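Local coordinates for galactose mutarotase-like protein (Clostridium acetobutylicum, PDB 3OS7) that probably binds carbohydrate and may interconvert the anomers of aldose sugars, as aldose 1-epimerases (mutarotases) do, at residues G26-A30 with E42-T46; I52-P56 with V71-P75; V190-S196 with I266-K271. All coordinates share one frame; numbering follows the deposited sequence.

In the fold
The three contacts follow one another along the chain and lie on the same side of its centre. Interactions 1 and 2 touch: the backbone O of L43 and N of I52, 2.8 Å apart, probably form a hydrogen bond, and the methyl CD1 of L53 packs on CB of L43, placing the hairpin of interaction 1 against the loop of interaction 2, which follows strand 50-51. Interaction 3 touches neither; its nearest atoms are about 7 Å from interaction 1 and about 5 Å from interaction 2. The side chain of V71, in interaction 2, is about 4 Å from a bound L-tartrate, which probably came from the crystallisation liquor but may mark a pocket.

Interaction 1 of 3, residues G26-A30 with E42-T46; sequences GGYEA and ELKDT
E29 and K44 face each other as an antiparallel hydrogen-bonded pair, on strands whose axes approach to 4.7 Å at 164°. E29 N donates to K44 O (2.9 Å) and K44 N to E29 O (2.8 Å). CA-H...O contacts supplement these bonds, among them one from D45 CA to G27 O. The side chains of E29 and K44 run side by side in the same direction on one face of the sheet. Both chains are extended beyond CG, and K44 CE lies 3.9 Å from E29 OE2; K44 NZ stays 4.2 Å from E29 OE2, so that opposite charges lie near each other beyond salt-bridge distance, and any attraction is probably weak. On the other face, A30 and L43 form the adjoining non-hydrogen-bonded pair, and the CD1 methyl of L43 reaches both A30 CB (4.2 Å) and ring atom CD2 of Y28 (4.1 Å). L43 CG is anti to the backbone N (chi1 177°), which carries the methyl toward these partners. The phenol oxygen of Y28 is tied elsewhere, to I338 N. At the end of the pair water takes over from direct bonds. One molecule donates to both D45 OD2 and G26 O, joining the aspartate to the glycine turn, while D45 OD1 is bonded to K48 N. Another water accepts from T46 N at 2.8 Å and lies equally close, 2.8 Å, to G27 O across the contact. The arrangement is a beta hairpin, strands 28-33 and 39-45, within the N-terminal antiparallel sheet of this galactose mutarotase-like fold.

Interaction 2 of 3, residues I52-P56 with V71-P75; sequences ILRTP and VYGLP
The guanidinium of R54 lies flat against one face of the Y72 ring, with centres 4.5 Å apart and planes inclined by 10°, and P56 covers the opposite face; at the edge of the ring, in its plane, lies the backbone C of R54. The overlap with the guanidinium is offset, its NH1 sitting over the rim of the ring. On the proline side P56 CG makes a CH-pi contact, 4.1 Å from the Y72 ring centroid and 14° off its normal, while CD of P56 touches Y72 CD1. The ring is thus held between a cation and a pyrrolidine, both supplied by the segment 52-56. At the edge of the guanidinium, in its plane, R54 NH1 donates a nearly straight hydrogen bond of 2.9 Å to V71 O. It reaches that oxygen from above the carbonyl plane. Together with the stack, this bond would restrict rotation of the guanidinium and keep it flat against the tyrosine. The arginine arrives there because its CG is anti to the backbone N (chi1 -168°) and the chain stays extended as far as NE, running alongside V71. R54 also takes part in a cation-pi contact with Y297.

The backbones are joined by G73 N, which donates to R54 O at 2.9 Å. Beyond this bond the contact turns apolar: L53 and L74 cross at about a right angle, their CD2 methyls meeting at 3.8 Å.

The two loop segments flank helix 62-67, whose F65 packs on both P56 and Y72. Strand 178-189 bonds to both loops through A187, which pairs with R54 and G73, and strand 39-45 adds V40 and L43 against L53.

Interaction 3 of 3, residues V190-S196 with I266-K271; sequences VPFIEGS and IEDASK. With EDO (1,2-ethanediol), chain I.
S196 donates a short side-chain hydrogen bond, OG to D268 OD2 at 2.6 Å, using the syn lone pair of that oxygen. Water 4 gives D268 OD2 a second bond of 2.8 Å and accepts from F192 N at 3.0 Å, linking the carboxylate to the loop backbone. The other oxygen, D268 OD1, serves its own segment: it accepts from S270 OG at 2.6 Å, with the hydroxyl 22° out of the carboxylate plane, and weakly from K271 N. The carboxylate therefore joins the loop to the 3-10 turn that follows its strand, and such a set of donors would be expected to stabilise its negative charge. N200 is a further partner of S196 OG.

Loop 190-196, which contains a cis peptide bond before P191, leaves strand 178-189 and leans against the end of strand 263-268. Both strands belong to the antiparallel beta framework of the galactose mutarotase-like fold.

Apolar packing centres on F192. Its CG lies between the backbone N and the carbonyl carbon (chi1 53°), which brings the ring beside its own backbone, with water 4 over the middle of one face. The ring meets I266 in its plane, F192 CE2 lying 3.7 Å from the methyl CG2 of I266, and its CZ rests on D268 CB. T273 and V275 of the neighbouring strand also touch this phenyl group.

K271 contributes through its aliphatic chain. Its CG packs on the I193 CG2 methyl in the conformer modelled here, and a bend at chi2 (-67°) takes CE to G195 O. On the outside of the loop, E194 OE1 accepts a hydrogen bond from a 1,2-ethanediol, probably a crystallisation additive.

Interaction 1 of 3, residues G26-A30 with E42-T46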
# COMPACT_ATOMS: atom_id res chain seq x y z
N GLY A 26 -22.12 -5.72 2.05
CA GLY A 26 -22.52 -5.00 0.84
C GLY A 26 -22.12 -5.64 -0.47
O GLY A 26 -21.95 -4.94 -1.47
N GLY A 27 -22.02 -6.96 -0.50
CA GLY A 27 -21.61 -7.68 -1.70
C GLY A 27 -20.11 -7.90 -1.87
O GLY A 27 -19.69 -8.64 -2.77
N TYR A 28 -19.30 -7.28 -1.01
CA TYR A 28 -17.86 -7.50 -1.01
C TYR A 28 -17.47 -8.54 0.05
O TYR A 28 -18.17 -8.72 1.04
CB TYR A 28 -17.11 -6.22 -0.68
CG TYR A 28 -17.18 -5.12 -1.74
CD1 TYR A 28 -18.23 -4.19 -1.76
CD2 TYR A 28 -16.16 -4.99 -2.69
CE1 TYR A 28 -18.27 -3.17 -2.72
CE2 TYR A 28 -16.21 -4.00 -3.65
CZ TYR A 28 -17.26 -3.09 -3.66
OH TYR A 28 -17.27 -2.10 -4.62
N GLU A 29 -16.34 -9.20 -0.17
CA GLU A 29 -15.73 -10.09 0.79
C GLU A 29 -14.21 -9.88 0.79
O GLU A 29 -13.61 -9.72 -0.29
CB GLU A 29 -16.07 -11.54 0.45
CG GLU A 29 -15.50 -12.56 1.42
CD GLU A 29 -15.88 -13.98 1.03
OE1 GLU A 29 -17.02 -14.18 0.54
OE2 GLU A 29 -15.02 -14.88 1.22
N ALA A 30 -13.62 -9.84 1.97
CA ALA A 30 -12.18 -9.67 2.16
C ALA A 30 -11.59 -10.75 3.07
O ALA A 30 -12.29 -11.41 3.84
CB ALA A 30 -11.86 -8.30 2.73
N GLU A 42 -7.15 -10.60 -0.10
CA GLU A 42 -8.26 -10.75 -1.01
C GLU A 42 -9.33 -9.69 -0.76
O GLU A 42 -9.65 -9.41 0.37
CB GLU A 42 -8.88 -12.15 -0.84
CG GLU A 42 -9.74 -12.52 -2.03
CD GLU A 42 -10.21 -13.95 -1.98
OE1 GLU A 42 -10.78 -14.33 -0.94
OE2 GLU A 42 -9.99 -14.68 -2.98
N LEU A 43 -9.84 -9.10 -1.84
CA LEU A 43 -11.01 -8.22 -1.81
C LEU A 43 -11.78 -8.48 -3.09
O LEU A 43 -11.27 -8.22 -4.20
CB LEU A 43 -10.62 -6.76 -1.78
CG LEU A 43 -11.80 -5.78 -1.82
CD1 LEU A 43 -12.73 -5.93 -0.57
CD2 LEU A 43 -11.33 -4.35 -1.99
N LYS A 44 -12.97 -9.06 -2.97
CA LYS A 44 -13.70 -9.45 -4.16
C LYS A 44 -15.17 -9.07 -4.07
O LYS A 44 -15.67 -8.80 -2.98
CB LYS A 44 -13.53 -10.95 -4.43
CG LYS A 44 -14.01 -11.83 -3.31
CD LYS A 44 -13.56 -13.29 -3.51
CE LYS A 44 -14.27 -14.18 -2.52
NZ LYS A 44 -14.07 -15.63 -2.82
N ASP A 45 -15.84 -9.07 -5.20
CA ASP A 45 -17.32 -8.94 -5.29
C ASP A 45 -17.74 -10.14 -6.12
O ASP A 45 -17.66 -10.10 -7.35
CB ASP A 45 -17.71 -7.61 -5.95
CG ASP A 45 -19.26 -7.37 -6.02
OD1 ASP A 45 -20.03 -8.31 -6.23
OD2 ASP A 45 -19.71 -6.20 -5.86
N THR A 46 -18.15 -11.22 -5.46
CA THR A 46 -18.37 -12.47 -6.18
C THR A 46 -19.51 -12.35 -7.21
O THR A 46 -19.43 -12.93 -8.29
CB THR A 46 -18.61 -13.66 -5.21
OG1 THR A 46 -19.73 -13.37 -4.38
CG2 THR A 46 -17.38 -13.90 -4.34
O HOH W 1 -21.49 -4.85 -4.20
O HOH W 2 -18.25 -11.08 -2.65
O HOH W 3 -21.27 -10.54 -4.22

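Interaction 2 of 3, residues I52-P56 with V71-P75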
# COMPACT_ATOMS: atom_id res chain seq x y z
N ILE A 52 -10.13 -7.94 -6.76
CA ILE A 52 -9.26 -6.75 -6.90
C ILE A 52 -7.79 -7.00 -6.58
O ILE A 52 -6.90 -6.57 -7.31
CB ILE A 52 -9.76 -5.62 -6.01
CG1 ILE A 52 -11.16 -5.18 -6.45
CG2 ILE A 52 -8.74 -4.45 -5.98
CD1 ILE A 52 -11.77 -4.10 -5.54
N LEU A 53 -7.53 -7.65 -5.46
CA LEU A 53 -6.17 -7.76 -4.92
C LEU A 53 -5.54 -9.10 -5.29
O LEU A 53 -6.20 -10.15 -5.24
CB LEU A 53 -6.14 -7.63 -3.38
CG LEU A 53 -6.60 -6.29 -2.82
CD1 LEU A 53 -6.85 -6.32 -1.31
CD2 LEU A 53 -5.62 -5.16 -3.25
N ARG A 54 -4.25 -9.06 -5.57
CA ARG A 54 -3.52 -10.27 -5.90
C ARG A 54 -3.39 -11.14 -4.66
O ARG A 54 -2.83 -10.71 -3.67
CB ARG A 54 -2.15 -9.94 -6.46
CG ARG A 54 -1.49 -11.17 -7.08
CD ARG A 54 -0.04 -10.95 -7.18
NE ARG A 54 0.62 -11.95 -7.99
CZ ARG A 54 1.88 -12.32 -7.84
NH1 ARG A 54 2.66 -11.75 -6.92
NH2 ARG A 54 2.38 -13.23 -8.67
N THR A 55 -3.89 -12.37 -4.75
CA THR A 55 -4.02 -13.30 -3.61
C THR A 55 -3.10 -14.51 -3.82
O THR A 55 -3.02 -15.03 -4.94
CB THR A 55 -5.48 -13.84 -3.51
OG1 THR A 55 -6.43 -12.75 -3.59
CG2 THR A 55 -5.71 -14.66 -2.22
N PRO A 56 -2.43 -14.98 -2.75
CA PRO A 56 -1.67 -16.24 -2.85
C PRO A 56 -2.48 -17.40 -3.41
O PRO A 56 -3.63 -17.60 -3.03
CB PRO A 56 -1.30 -16.54 -1.39
CG PRO A 56 -1.17 -15.22 -0.77
CD PRO A 56 -2.28 -14.37 -1.42
N VAL A 71 4.36 -8.67 -2.59
CA VAL A 71 3.78 -8.89 -3.92
C VAL A 71 2.35 -9.43 -3.91
O VAL A 71 1.83 -9.83 -4.94
CB VAL A 71 4.70 -9.76 -4.78
CG1 VAL A 71 6.00 -9.04 -4.95
CG2 VAL A 71 4.88 -11.18 -4.20
N TYR A 72 1.70 -9.41 -2.73
CA TYR A 72 0.30 -9.74 -2.58
C TYR A 72 -0.46 -8.72 -1.71
O TYR A 72 0.07 -8.14 -0.76
CB TYR A 72 0.14 -11.10 -1.89
CG TYR A 72 0.71 -12.23 -2.71
CD1 TYR A 72 -0.01 -12.76 -3.79
CD2 TYR A 72 1.96 -12.77 -2.42
CE1 TYR A 72 0.52 -13.81 -4.58
CE2 TYR A 72 2.48 -13.82 -3.16
CZ TYR A 72 1.77 -14.32 -4.24
OH TYR A 72 2.31 -15.36 -4.98
N GLY A 73 -1.72 -8.56 -2.04
CA GLY A 73 -2.67 -7.83 -1.18
C GLY A 73 -2.26 -6.39 -0.87
O GLY A 73 -1.85 -5.62 -1.76
N LEU A 74 -2.38 -6.02 0.41
CA LEU A 74 -2.10 -4.65 0.89
C LEU A 74 -0.98 -4.69 1.95
O LEU A 74 -1.25 -4.71 3.16
CB LEU A 74 -3.38 -4.03 1.47
CG LEU A 74 -4.56 -3.83 0.52
CD1 LEU A 74 -5.76 -3.27 1.25
CD2 LEU A 74 -4.15 -2.88 -0.61
N PRO A 75 0.27 -4.73 1.50
CA PRO A 75 1.43 -4.74 2.41
C PRO A 75 1.77 -3.35 2.92
O PRO A 75 2.18 -2.49 2.15
CB PRO A 75 2.57 -5.26 1.53
CG PRO A 75 1.91 -5.61 0.19
CD PRO A 75 0.71 -4.77 0.10

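Interaction 3 of 3, residues V190-S196 with I266-K271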
# COMPACT_ATOMS: atom_id res chain seq x y z
N VAL A 190 -4.35 -7.81 -12.68
CA VAL A 190 -4.56 -7.25 -14.00
C VAL A 190 -4.48 -8.41 -15.02
O VAL A 190 -3.40 -8.82 -15.39
CB VAL A 190 -3.50 -6.17 -14.35
CG1 VAL A 190 -3.77 -5.56 -15.70
CG2 VAL A 190 -3.41 -5.06 -13.26
N PRO A 191 -5.62 -8.96 -15.46
CA PRO A 191 -6.99 -8.54 -15.25
C PRO A 191 -7.56 -8.91 -13.88
O PRO A 191 -7.06 -9.81 -13.20
CB PRO A 191 -7.74 -9.30 -16.36
CG PRO A 191 -7.06 -10.58 -16.41
CD PRO A 191 -5.58 -10.22 -16.24
N PHE A 192 -8.66 -8.27 -13.54
CA PHE A 192 -9.35 -8.49 -12.27
C PHE A 192 -10.71 -9.18 -12.44
O PHE A 192 -11.44 -9.40 -11.48
CB PHE A 192 -9.49 -7.16 -11.53
CG PHE A 192 -10.13 -6.05 -12.35
CD1 PHE A 192 -11.48 -6.07 -12.63
CD2 PHE A 192 -9.38 -4.97 -12.80
CE1 PHE A 192 -12.07 -5.05 -13.35
CE2 PHE A 192 -9.97 -3.97 -13.54
CZ PHE A 192 -11.31 -4.00 -13.80
N ILE A 193 -11.04 -9.56 -13.68
CA ILE A 193 -12.28 -10.28 -13.96
C ILE A 193 -11.99 -11.41 -14.93
O ILE A 193 -11.08 -11.32 -15.75
CB ILE A 193 -13.37 -9.29 -14.48
CG1 ILE A 193 -14.72 -9.99 -14.59
CG2 ILE A 193 -12.95 -8.64 -15.81
CD1 ILE A 193 -15.89 -9.03 -14.45
N GLU A 194 -12.74 -12.50 -14.82
CA GLU A 194 -12.60 -13.64 -15.74
C GLU A 194 -13.13 -13.30 -17.14
O GLU A 194 -14.00 -12.44 -17.30
CB GLU A 194 -13.33 -14.88 -15.20
CG GLU A 194 -12.54 -16.16 -15.39
CD GLU A 194 -11.40 -16.28 -14.40
OE1 GLU A 194 -10.37 -15.59 -14.57
OE2 GLU A 194 -11.55 -17.08 -13.43
N GLY A 195 -12.58 -13.95 -18.15
CA GLY A 195 -13.01 -13.71 -19.52
C GLY A 195 -12.50 -12.40 -20.08
O GLY A 195 -13.08 -11.83 -21.00
N SER A 196 -11.41 -11.91 -19.50
CA SER A 196 -10.76 -10.73 -20.01
C SER A 196 -9.27 -11.04 -20.17
O SER A 196 -8.89 -12.21 -20.10
CB SER A 196 -11.00 -9.56 -19.08
OG SER A 196 -10.49 -8.43 -19.71
N ILE A 266 -8.04 1.28 -12.44
CA ILE A 266 -7.73 0.26 -13.45
C ILE A 266 -9.05 0.01 -14.18
O ILE A 266 -10.03 -0.40 -13.57
CB ILE A 266 -7.22 -1.05 -12.86
CG1 ILE A 266 -6.08 -0.81 -11.88
CG2 ILE A 266 -6.82 -2.04 -13.99
CD1 ILE A 266 -5.61 -2.11 -11.12
N GLU A 267 -9.07 0.32 -15.48
CA GLU A 267 -10.27 0.26 -16.31
C GLU A 267 -10.15 -0.91 -17.27
O GLU A 267 -9.13 -1.06 -17.96
CB GLU A 267 -10.44 1.54 -17.14
CG GLU A 267 -10.87 2.76 -16.30
CD GLU A 267 -11.06 4.03 -17.09
OE1 GLU A 267 -10.87 4.01 -18.33
OE2 GLU A 267 -11.43 5.04 -16.47
N ASP A 268 -11.19 -1.73 -17.29
CA ASP A 268 -11.38 -2.77 -18.30
C ASP A 268 -12.66 -2.45 -19.07
O ASP A 268 -13.77 -2.85 -18.71
CB ASP A 268 -11.45 -4.14 -17.64
CG ASP A 268 -11.42 -5.27 -18.62
OD1 ASP A 268 -11.75 -5.01 -19.81
OD2 ASP A 268 -11.05 -6.40 -18.21
N ALA A 269 -12.49 -1.67 -20.13
CA ALA A 269 -13.59 -1.24 -20.97
C ALA A 269 -14.35 -2.44 -21.54
O ALA A 269 -15.56 -2.41 -21.62
CB ALA A 269 -13.06 -0.26 -22.13
N SER A 270 -13.62 -3.50 -21.87
CA SER A 270 -14.23 -4.71 -22.43
C SER A 270 -15.29 -5.29 -21.50
O SER A 270 -16.24 -5.93 -21.96
CB SER A 270 -13.15 -5.77 -22.76
OG SER A 270 -12.79 -6.56 -21.62
N LYS A 271 -15.14 -5.06 -20.19
CA LYS A 271 -16.13 -5.52 -19.21
C LYS A 271 -16.91 -4.38 -18.54
O LYS A 271 -17.65 -4.59 -17.59
CB LYS A 271 -15.42 -6.37 -18.15
CG LYS A 271 -14.78 -7.61 -18.73
CD LYS A 271 -15.87 -8.57 -19.22
CE LYS A 271 -15.32 -9.92 -19.66
NZ LYS A 271 -16.46 -10.84 -19.97
C1 EDO I . -7.91 -12.58 -11.53
O1 EDO I . -7.51 -13.81 -10.94
C2 EDO I . -8.60 -12.89 -12.85
O2 EDO I . -9.88 -13.46 -12.55
O HOH W 4 -10.03 -6.64 -15.65